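Protein argonaute (Marinitoga piezophila, PDB 5I4A) uses short 5'-hydroxyl RNA guides to bind complementary target DNA or RNA and cleave it, and may take part in defence against mobile genetic elements. Local coordinates at residues N126-L131 with L155-A160; P159-A164 with G187-D192; I165-L170 with Y207-T212. One frame throughout, in Å; residues are numbered along the deposited sequence.

All three contacts reach one antiparallel sheet that runs from linker L1 into the PAZ domain. Contact 3 is the buried one: strands 169-172 and 207-211 meet there through aliphatic groups packed on aromatic rings and a backbone hydrogen bond, and polar groups at its margins touch the guide RNA. Contact 1, partly buried, rests mainly on backbone hydrogen bonds at the open end of a hairpin, whose second strand also borders strand 207-211. Contact 2 lies nearer the surface and is mainly apolar side-chain packing, with no hydrogen bond between its segments. Residues Pro159 and Ala160 are shared by contacts 1 and 2, while Ala160 N bonds to Tyr207 O and so ties both to contact 3.

Contact 1. Residues N126-L131 with L155-A160; sequences NVNAHL and LSKEPA
The contact lies at the open end of the beta hairpin formed by strands 127-140 and 143-156 of linker L1, where the second strand leads on into the PAZ domain. Asn128 and Leu155 form an antiparallel hydrogen-bonded pair: Asn128 N donates to Leu155 O at 2.6 Å, nearly along the C=O axis (170°), and Leu155 N returns a bond of 2.9 Å to Asn128 O. Val127 and Ser156 make the adjoining non-hydrogen-bonded pair, with diverging side chains. Beyond it Lys157 N reaches Asn126 O at 3.1 Å, but stands 46° out of the carbonyl plane, not on a lone pair.

On the face that carries Asn128 and Leu155, the His130 side chain has CG anti to the carbonyl carbon (chi1 -62°). Leu155 CD1 lies over one face of its ring, 4.1 Å from the ring centroid, a CH-pi contact. The ring's in-plane edge meets a water, 2.6 Å from His130 NE2, while ND1 bonds to Ser114 O on strand 111-120; the imidazole is thus fixed at both nitrogens. The same water donates to Asn128 OD1 at 3.1 Å and to Ser156 O at 3.2 Å. Asn128 OD1 also rests against the start of the Lys157 side chain, 3.3 Å from Lys157 CB, before that extended chain leads away. An alanine here in place of Asn128 would probably leave the water less firmly held and His130 NE2 less well positioned. On the other side, Ser156 OG donates to Glu158 O and accepts from Phe209 N, linking the residues after the strand to neighbouring strand 207-211. The alternating hydrogen-bonded and non-hydrogen-bonded pairs are those of an antiparallel beta hairpin, here at its open end.

Contact 2. Residues P159-A164 with G187-D192; sequences PALESA and GILKID
Three leucine and alanine side chains carry the tight part of this contact, which buries 200 Å² in all and has no hydrogen bond between its segments. Ala160 CB points at the isobutyl end of Leu189 and lies 3.9 Å from Leu189 CD1 and likewise from CD2, so it sits astride the fork. With CG of Leu189 anti to its backbone N (chi1 -175°) and CG of Leu161 anti to its carbonyl carbon (chi1 -75°), the two side chains slide past each other in opposite directions, and the shaft of one meets the branch of the other: Leu161 CG is 4.1 Å from Leu189 CB. A short 3-10 turn presents Ala160 and Leu161 together, closed by a 2.8 Å bond from Glu162 N to Pro159 O.

Toward Gly187 the contact thins to one methyl: Leu161 CD1 touches Gly187 O at 3.3 Å, while Gly187 and Ile188 are exposed, with the Ile188 side chain pointing away from the turn. Gly187, at positive phi (78°), belongs to the connection between strands 178-185 and 188-192 of the PAZ domain. Inward, Leu189 continues onto Tyr181, Leu170 and Tyr207. The 3-10 turn thus packs against strand 188-192 through Leu189, and Ala160 also touches Leu170 of strand 169-172 and Phe209 of strand 207-211.

Contact 3. Residues I165-L170 with Y207-T212; sequences IKSGYL and YLFNFT. With nucleotides of chain B.
A phenylalanine ring held between a leucine methyl and the alpha carbon of Lys166 is the striking feature here. Leu170 CD2 sits over one face of Phe209, 3.6 Å from the ring centroid and offset toward the rim, while Lys166 CA covers the opposite face at 3.8 Å from that centroid, only 5° off the normal. Phe209 and Leu170 form an antiparallel non-hydrogen-bonded pair, and their side chains lie alongside each other, pointing the same way. Next to them Ile165 and Phe211 meet tip to tip, CD1 of the isoleucine against CE1 of the ring.

Hydrogen bonds run beside this packing. Asn210 N bonds to Tyr169 O at 3.0 Å and is practically straight (179°). Ser167 OG, in the crowded position between N and carbonyl carbon (chi1 89°), donates to Asn210 O at 3.1 Å and accepts from Tyr169 N at 3.3 Å, the latter an ST turn.

Thr212, the N-cap of helix 213-218, donates from OG1 to OP1 of A7 of chain B at 2.7 Å, and C1' of that nucleotide stands 4.1 Å above the Tyr169 ring plane. Far along the strand, Tyr207 OH takes a weak bond, 3.3 Å, from N3 of U21 of chain B. Buried packing thus joins two strands whose polar residues touch separate parts of the guide, weakly at U21, and at A7 through its phosphate and ribose, so probably without regard to base.

Contact 1. Residues N126-L131 with L155-A160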
loop_
_atom_site.group_PDB
_atom_site.type_symbol
_atom_site.label_atom_id
_atom_site.label_comp_id
_atom_site.label_asym_id
_atom_site.label_seq_id
_atom_site.Cartn_x
_atom_site.Cartn_y
_atom_site.Cartn_z
ATOM N N ASN A 126 -14.474 27.959 2.626
ATOM C CA ASN A 126 -13.395 28.081 1.657
ATOM C C ASN A 126 -12.972 26.746 1.048
ATOM O O ASN A 126 -11.966 26.701 0.334
ATOM C CB ASN A 126 -12.184 28.759 2.304
ATOM C CG ASN A 126 -12.502 30.147 2.828
ATOM O OD1 ASN A 126 -12.459 31.129 2.089
ATOM N ND2 ASN A 126 -12.819 30.232 4.115
ATOM N N VAL A 127 -13.711 25.667 1.298
ATOM C CA VAL A 127 -13.356 24.343 0.800
ATOM C C VAL A 127 -14.458 23.851 -0.129
ATOM O O VAL A 127 -15.645 23.927 0.212
ATOM C CB VAL A 127 -13.124 23.344 1.949
ATOM C CG1 VAL A 127 -12.744 21.983 1.393
ATOM C CG2 VAL A 127 -12.041 23.857 2.887
ATOM N N ASN A 128 -14.062 23.348 -1.296
ATOM C CA ASN A 128 -14.984 22.779 -2.270
ATOM C C ASN A 128 -14.879 21.259 -2.250
ATOM O O ASN A 128 -13.774 20.707 -2.260
ATOM C CB ASN A 128 -14.691 23.299 -3.679
ATOM C CG ASN A 128 -15.446 24.571 -4.003
ATOM O OD1 ASN A 128 -14.917 25.473 -4.650
ATOM N ND2 ASN A 128 -16.694 24.647 -3.556
ATOM N N ALA A 129 -16.030 20.591 -2.226
ATOM C CA ALA A 129 -16.104 19.135 -2.307
ATOM C C ALA A 129 -16.478 18.772 -3.740
ATOM O O ALA A 129 -17.632 18.921 -4.150
ATOM C CB ALA A 129 -17.109 18.580 -1.304
ATOM N N HIS A 130 -15.495 18.300 -4.501
ATOM C CA HIS A 130 -15.698 17.928 -5.895
ATOM C C HIS A 130 -15.980 16.433 -5.991
ATOM O O HIS A 130 -15.153 15.613 -5.578
ATOM C CB HIS A 130 -14.471 18.280 -6.731
ATOM C CG HIS A 130 -14.146 19.742 -6.763
ATOM N ND1 HIS A 130 -14.424 20.542 -7.849
ATOM C CD2 HIS A 130 -13.548 20.543 -5.849
ATOM C CE1 HIS A 130 -14.020 21.775 -7.601
ATOM N NE2 HIS A 130 -13.485 21.803 -6.395
ATOM N N LEU A 131 -17.145 16.082 -6.533
ATOM C CA LEU A 131 -17.407 14.692 -6.875
ATOM C C LEU A 131 -16.357 14.214 -7.868
ATOM O O LEU A 131 -16.087 14.877 -8.872
ATOM C CB LEU A 131 -18.814 14.543 -7.457
ATOM C CG LEU A 131 -19.230 13.202 -8.073
ATOM C CD1 LEU A 131 -19.011 12.044 -7.113
ATOM C CD2 LEU A 131 -20.687 13.261 -8.507
ATOM N N LEU A 155 -10.912 20.565 -2.444
ATOM C CA LEU A 155 -9.981 21.560 -2.947
ATOM C C LEU A 155 -10.394 22.942 -2.465
ATOM O O LEU A 155 -11.568 23.193 -2.177
ATOM C CB LEU A 155 -9.924 21.553 -4.482
ATOM C CG LEU A 155 -9.553 20.247 -5.185
ATOM C CD1 LEU A 155 -9.830 20.361 -6.675
ATOM C CD2 LEU A 155 -8.096 19.894 -4.939
ATOM N N SER A 156 -9.415 23.839 -2.383
ATOM C CA SER A 156 -9.711 25.224 -2.056
ATOM C C SER A 156 -10.550 25.851 -3.161
ATOM O O SER A 156 -10.316 25.618 -4.350
ATOM C CB SER A 156 -8.418 26.017 -1.860
ATOM O OG SER A 156 -7.691 26.115 -3.072
ATOM N N LYS A 157 -11.543 26.644 -2.756
ATOM C CA LYS A 157 -12.415 27.298 -3.725
ATOM C C LYS A 157 -11.658 28.326 -4.558
ATOM O O LYS A 157 -12.004 28.554 -5.723
ATOM C CB LYS A 157 -13.589 27.952 -2.996
ATOM C CG LYS A 157 -14.591 28.659 -3.890
ATOM C CD LYS A 157 -15.711 29.254 -3.055
ATOM C CE LYS A 157 -16.708 30.010 -3.914
ATOM N NZ LYS A 157 -17.827 30.545 -3.090
ATOM N N GLU A 158 -10.629 28.939 -3.988
ATOM C CA GLU A 158 -9.839 29.967 -4.638
ATOM C C GLU A 158 -8.419 29.466 -4.864
ATOM O O GLU A 158 -7.953 28.559 -4.164
ATOM C CB GLU A 158 -9.812 31.243 -3.786
ATOM C CG GLU A 158 -11.179 31.683 -3.277
ATOM C CD GLU A 158 -11.994 32.417 -4.328
ATOM O OE1 GLU A 158 -11.594 33.536 -4.716
ATOM O OE2 GLU A 158 -13.034 31.878 -4.766
ATOM N N PRO A 159 -7.707 30.022 -5.846
ATOM C CA PRO A 159 -6.297 29.664 -6.030
ATOM C C PRO A 159 -5.484 29.925 -4.768
ATOM O O PRO A 159 -5.873 30.703 -3.893
ATOM C CB PRO A 159 -5.849 30.572 -7.179
ATOM C CG PRO A 159 -7.094 30.783 -7.968
ATOM C CD PRO A 159 -8.206 30.860 -6.949
ATOM N N ALA A 160 -4.326 29.258 -4.699
ATOM C CA ALA A 160 -3.533 29.206 -3.473
ATOM C C ALA A 160 -3.253 30.594 -2.908
ATOM O O ALA A 160 -3.413 30.832 -1.706
ATOM C CB ALA A 160 -2.223 28.462 -3.740
HETATM O O HOH W 1 -12.581 24.224 -6.201
#

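Contact 2. Residues P159-A164 with G187-D192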
loop_
_atom_site.group_PDB
_atom_site.type_symbol
_atom_site.label_atom_id
_atom_site.label_comp_id
_atom_site.label_asym_id
_atom_site.label_seq_id
_atom_site.Cartn_x
_atom_site.Cartn_y
_atom_site.Cartn_z
ATOM N N PRO A 159 -7.707 30.022 -5.846
ATOM C CA PRO A 159 -6.297 29.664 -6.030
ATOM C C PRO A 159 -5.484 29.925 -4.768
ATOM O O PRO A 159 -5.873 30.703 -3.893
ATOM C CB PRO A 159 -5.849 30.572 -7.179
ATOM C CG PRO A 159 -7.094 30.783 -7.968
ATOM C CD PRO A 159 -8.206 30.860 -6.949
ATOM N N ALA A 160 -4.326 29.258 -4.699
ATOM C CA ALA A 160 -3.533 29.206 -3.473
ATOM C C ALA A 160 -3.253 30.594 -2.908
ATOM O O ALA A 160 -3.413 30.832 -1.706
ATOM C CB ALA A 160 -2.223 28.462 -3.740
ATOM N N LEU A 161 -2.836 31.529 -3.764
ATOM C CA LEU A 161 -2.496 32.862 -3.279
ATOM C C LEU A 161 -3.728 33.640 -2.833
ATOM O O LEU A 161 -3.616 34.543 -1.997
ATOM C CB LEU A 161 -1.738 33.635 -4.356
ATOM C CG LEU A 161 -0.284 33.208 -4.561
ATOM C CD1 LEU A 161 0.384 34.066 -5.622
ATOM C CD2 LEU A 161 0.476 33.288 -3.246
ATOM N N GLU A 162 -4.906 33.308 -3.366
ATOM C CA GLU A 162 -6.139 34.008 -3.028
ATOM C C GLU A 162 -7.042 33.190 -2.110
ATOM O O GLU A 162 -8.243 33.468 -2.024
ATOM C CB GLU A 162 -6.904 34.386 -4.295
ATOM C CG GLU A 162 -6.048 34.906 -5.432
ATOM C CD GLU A 162 -6.868 35.195 -6.674
ATOM O OE1 GLU A 162 -8.033 34.743 -6.733
ATOM O OE2 GLU A 162 -6.354 35.876 -7.587
ATOM N N SER A 163 -6.498 32.186 -1.428
ATOM C CA SER A 163 -7.283 31.284 -0.594
ATOM C C SER A 163 -7.012 31.587 0.874
ATOM O O SER A 163 -5.859 31.542 1.318
ATOM C CB SER A 163 -6.956 29.825 -0.911
ATOM O OG SER A 163 -7.736 28.945 -0.118
ATOM N N ALA A 164 -8.078 31.888 1.621
ATOM C CA ALA A 164 -7.933 32.178 3.043
ATOM C C ALA A 164 -7.347 30.987 3.793
ATOM O O ALA A 164 -6.457 31.149 4.635
ATOM C CB ALA A 164 -9.283 32.576 3.638
ATOM N N GLY A 187 2.575 37.669 -3.468
ATOM C CA GLY A 187 2.151 37.327 -4.809
ATOM C C GLY A 187 3.021 36.331 -5.544
ATOM O O GLY A 187 2.769 36.079 -6.728
ATOM N N ILE A 188 4.032 35.758 -4.897
ATOM C CA ILE A 188 4.879 34.742 -5.512
ATOM C C ILE A 188 4.642 33.421 -4.788
ATOM O O ILE A 188 4.790 33.333 -3.562
ATOM C CB ILE A 188 6.365 35.141 -5.507
ATOM C CG1 ILE A 188 6.886 35.386 -4.090
ATOM C CG2 ILE A 188 6.579 36.386 -6.358
ATOM C CD1 ILE A 188 8.367 35.122 -3.924
ATOM N N LEU A 189 4.247 32.404 -5.547
ATOM C CA LEU A 189 3.935 31.085 -5.016
ATOM C C LEU A 189 5.108 30.152 -5.289
ATOM O O LEU A 189 5.613 30.099 -6.415
ATOM C CB LEU A 189 2.655 30.543 -5.654
ATOM C CG LEU A 189 2.079 29.221 -5.147
ATOM C CD1 LEU A 189 1.613 29.359 -3.706
ATOM C CD2 LEU A 189 0.938 28.764 -6.046
ATOM N N LYS A 190 5.542 29.428 -4.262
ATOM C CA LYS A 190 6.709 28.563 -4.359
ATOM C C LYS A 190 6.317 27.128 -4.041
ATOM O O LYS A 190 5.637 26.867 -3.043
ATOM C CB LYS A 190 7.828 29.046 -3.430
ATOM C CG LYS A 190 8.329 30.440 -3.789
ATOM C CD LYS A 190 9.814 30.616 -3.511
ATOM C CE LYS A 190 10.092 30.800 -2.030
ATOM N NZ LYS A 190 11.433 31.404 -1.799
ATOM N N ILE A 191 6.750 26.204 -4.898
ATOM C CA ILE A 191 6.392 24.797 -4.809
ATOM C C ILE A 191 7.667 23.967 -4.738
ATOM O O ILE A 191 8.758 24.423 -5.089
ATOM C CB ILE A 191 5.522 24.351 -6.002
ATOM C CG1 ILE A 191 6.291 24.529 -7.313
ATOM C CG2 ILE A 191 4.239 25.152 -6.054
ATOM C CD1 ILE A 191 5.469 24.221 -8.548
ATOM N N ASP A 192 7.513 22.728 -4.282
ATOM C CA ASP A 192 8.612 21.773 -4.215
ATOM C C ASP A 192 8.551 20.857 -5.430
ATOM O O ASP A 192 7.496 20.289 -5.734
ATOM C CB ASP A 192 8.546 20.953 -2.924
ATOM C CG ASP A 192 9.823 20.169 -2.652
ATOM O OD1 ASP A 192 10.548 19.827 -3.612
ATOM O OD2 ASP A 192 10.103 19.890 -1.467
#

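Contact 3. Residues I165-L170 with Y207-T212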
loop_
_atom_site.group_PDB
_atom_site.type_symbol
_atom_site.label_atom_id
_atom_site.label_comp_id
_atom_site.label_asym_id
_atom_site.label_seq_id
_atom_site.Cartn_x
_atom_site.Cartn_y
_atom_site.Cartn_z
ATOM N N ILE A 165 -7.832 29.787 3.499
ATOM C CA ILE A 165 -7.338 28.564 4.120
ATOM C C ILE A 165 -6.198 28.015 3.274
ATOM O O ILE A 165 -6.121 28.252 2.063
ATOM C CB ILE A 165 -8.477 27.534 4.288
ATOM C CG1 ILE A 165 -8.018 26.341 5.132
ATOM C CG2 ILE A 165 -8.995 27.079 2.929
ATOM C CD1 ILE A 165 -9.033 25.218 5.216
ATOM N N LYS A 166 -5.294 27.282 3.917
ATOM C CA LYS A 166 -4.134 26.708 3.257
ATOM C C LYS A 166 -3.939 25.268 3.712
ATOM O O LYS A 166 -4.544 24.808 4.687
ATOM C CB LYS A 166 -2.874 27.541 3.530
ATOM C CG LYS A 166 -2.821 28.819 2.713
ATOM C CD LYS A 166 -2.167 29.967 3.451
ATOM C CE LYS A 166 -2.102 31.189 2.551
ATOM N NZ LYS A 166 -3.353 31.336 1.754
ATOM N N SER A 167 -3.089 24.553 2.982
ATOM C CA SER A 167 -2.765 23.164 3.280
ATOM C C SER A 167 -1.305 22.929 2.907
ATOM O O SER A 167 -0.584 23.860 2.538
ATOM C CB SER A 167 -3.712 22.209 2.541
ATOM O OG SER A 167 -3.215 21.886 1.253
ATOM N N GLY A 168 -0.872 21.676 2.998
ATOM C CA GLY A 168 0.494 21.315 2.695
ATOM C C GLY A 168 0.756 20.836 1.287
ATOM O O GLY A 168 1.911 20.562 0.944
ATOM N N TYR A 169 -0.273 20.725 0.447
ATOM C CA TYR A 169 -0.103 20.208 -0.904
ATOM C C TYR A 169 -0.971 20.984 -1.879
ATOM O O TYR A 169 -2.150 21.235 -1.607
ATOM C CB TYR A 169 -0.438 18.713 -0.969
ATOM C CG TYR A 169 0.622 17.844 -0.335
ATOM C CD1 TYR A 169 0.578 17.536 1.019
ATOM C CD2 TYR A 169 1.675 17.344 -1.089
ATOM C CE1 TYR A 169 1.550 16.749 1.603
ATOM C CE2 TYR A 169 2.651 16.555 -0.513
ATOM C CZ TYR A 169 2.584 16.261 0.833
ATOM O OH TYR A 169 3.555 15.475 1.412
ATOM N N LEU A 170 -0.381 21.349 -3.013
ATOM C CA LEU A 170 -1.063 22.071 -4.075
ATOM C C LEU A 170 -1.347 21.127 -5.235
ATOM O O LEU A 170 -0.474 20.355 -5.645
ATOM C CB LEU A 170 -0.217 23.244 -4.572
ATOM C CG LEU A 170 0.237 24.262 -3.528
ATOM C CD1 LEU A 170 1.329 25.142 -4.091
ATOM C CD2 LEU A 170 -0.931 25.108 -3.080
ATOM N N TYR A 207 -3.066 26.696 -9.397
ATOM C CA TYR A 207 -2.791 25.860 -8.238
ATOM C C TYR A 207 -3.903 26.019 -7.211
ATOM O O TYR A 207 -4.253 27.142 -6.834
ATOM C CB TYR A 207 -1.436 26.211 -7.621
ATOM C CG TYR A 207 -0.273 25.829 -8.505
ATOM C CD1 TYR A 207 0.018 26.557 -9.648
ATOM C CD2 TYR A 207 0.528 24.735 -8.203
ATOM C CE1 TYR A 207 1.063 26.207 -10.466
ATOM C CE2 TYR A 207 1.589 24.383 -9.018
ATOM C CZ TYR A 207 1.852 25.128 -10.146
ATOM O OH TYR A 207 2.901 24.792 -10.969
ATOM N N LEU A 208 -4.453 24.892 -6.772
ATOM C CA LEU A 208 -5.440 24.849 -5.710
ATOM C C LEU A 208 -4.898 24.011 -4.562
ATOM O O LEU A 208 -4.050 23.136 -4.759
ATOM C CB LEU A 208 -6.768 24.260 -6.199
ATOM C CG LEU A 208 -7.476 25.004 -7.332
ATOM C CD1 LEU A 208 -8.771 24.302 -7.703
ATOM C CD2 LEU A 208 -7.740 26.446 -6.934
ATOM N N PHE A 209 -5.387 24.288 -3.358
ATOM C CA PHE A 209 -5.008 23.497 -2.197
ATOM C C PHE A 209 -5.822 22.212 -2.158
ATOM O O PHE A 209 -7.045 22.236 -2.329
ATOM C CB PHE A 209 -5.212 24.296 -0.910
ATOM C CG PHE A 209 -4.079 25.223 -0.593
ATOM C CD1 PHE A 209 -2.875 24.722 -0.129
ATOM C CD2 PHE A 209 -4.212 26.590 -0.758
ATOM C CE1 PHE A 209 -1.826 25.568 0.168
ATOM C CE2 PHE A 209 -3.164 27.440 -0.465
ATOM C CZ PHE A 209 -1.968 26.927 -0.005
ATOM N N ASN A 210 -5.142 21.092 -1.937
ATOM C CA ASN A 210 -5.785 19.789 -1.836
ATOM C C ASN A 210 -5.832 19.374 -0.371
ATOM O O ASN A 210 -4.806 19.390 0.319
ATOM C CB ASN A 210 -5.031 18.748 -2.663
ATOM C CG ASN A 210 -5.742 17.412 -2.707
ATOM O OD1 ASN A 210 -6.971 17.348 -2.664
ATOM N ND2 ASN A 210 -4.971 16.334 -2.788
ATOM N N PHE A 211 -7.020 19.011 0.103
ATOM C CA PHE A 211 -7.243 18.698 1.509
ATOM C C PHE A 211 -7.482 17.204 1.664
ATOM O O PHE A 211 -8.438 16.659 1.100
ATOM C CB PHE A 211 -8.419 19.499 2.064
ATOM C CG PHE A 211 -8.203 20.979 2.025
ATOM C CD1 PHE A 211 -7.430 21.602 2.989
ATOM C CD2 PHE A 211 -8.762 21.748 1.021
ATOM C CE1 PHE A 211 -7.222 22.966 2.956
ATOM C CE2 PHE A 211 -8.558 23.114 0.981
ATOM C CZ PHE A 211 -7.787 23.723 1.950
ATOM N N THR A 212 -6.617 16.552 2.433
ATOM C CA THR A 212 -6.710 15.123 2.670
ATOM C C THR A 212 -7.546 14.854 3.919
ATOM O O THR A 212 -8.064 15.768 4.564
ATOM C CB THR A 212 -5.314 14.521 2.804
ATOM O OG1 THR A 212 -4.813 14.769 4.124
ATOM C CG2 THR A 212 -4.372 15.152 1.793
ATOM P P A B 7 -3.630 11.356 3.958
ATOM O OP1 A B 7 -4.592 12.147 4.768
ATOM O OP2 A B 7 -4.091 10.117 3.280
ATOM O "O5'" A B 7 -2.993 12.343 2.881
ATOM C "C5'" A B 7 -1.991 11.898 1.981
ATOM C "C4'" A B 7 -2.106 12.592 0.652
ATOM O "O4'" A B 7 -1.123 13.655 0.556
ATOM C "C3'" A B 7 -1.834 11.730 -0.565
ATOM O "O3'" A B 7 -2.951 10.936 -0.915
ATOM C "C2'" A B 7 -1.447 12.760 -1.618
ATOM O "O2'" A B 7 -2.600 13.412 -2.130
ATOM C "C1'" A B 7 -0.662 13.765 -0.774
ATOM P P U B 21 2.698 25.889 -20.945
ATOM O OP1 U B 21 2.618 27.376 -21.034
ATOM O OP2 U B 21 2.340 25.107 -22.151
ATOM O "O5'" U B 21 4.149 25.380 -20.501
ATOM C "C5'" U B 21 5.069 26.234 -19.812
ATOM C "C4'" U B 21 4.427 26.832 -18.580
ATOM O "O4'" U B 21 4.496 25.888 -17.480
ATOM C "C3'" U B 21 4.968 28.173 -18.050
ATOM O "O3'" U B 21 3.969 29.192 -18.098
ATOM C "C2'" U B 21 5.298 27.898 -16.573
ATOM O "O2'" U B 21 4.875 28.925 -15.696
ATOM C "C1'" U B 21 4.554 26.599 -16.271
ATOM N N1 U B 21 5.236 25.799 -15.239
ATOM C C2 U B 21 4.848 26.026 -13.925
ATOM O O2 U B 21 3.981 26.793 -13.599
ATOM N N3 U B 21 5.488 25.324 -12.952
ATOM C C4 U B 21 6.491 24.417 -13.156
ATOM O O4 U B 21 6.979 23.853 -12.180
ATOM C C5 U B 21 6.872 24.220 -14.524
ATOM C C6 U B 21 6.252 24.906 -15.501
#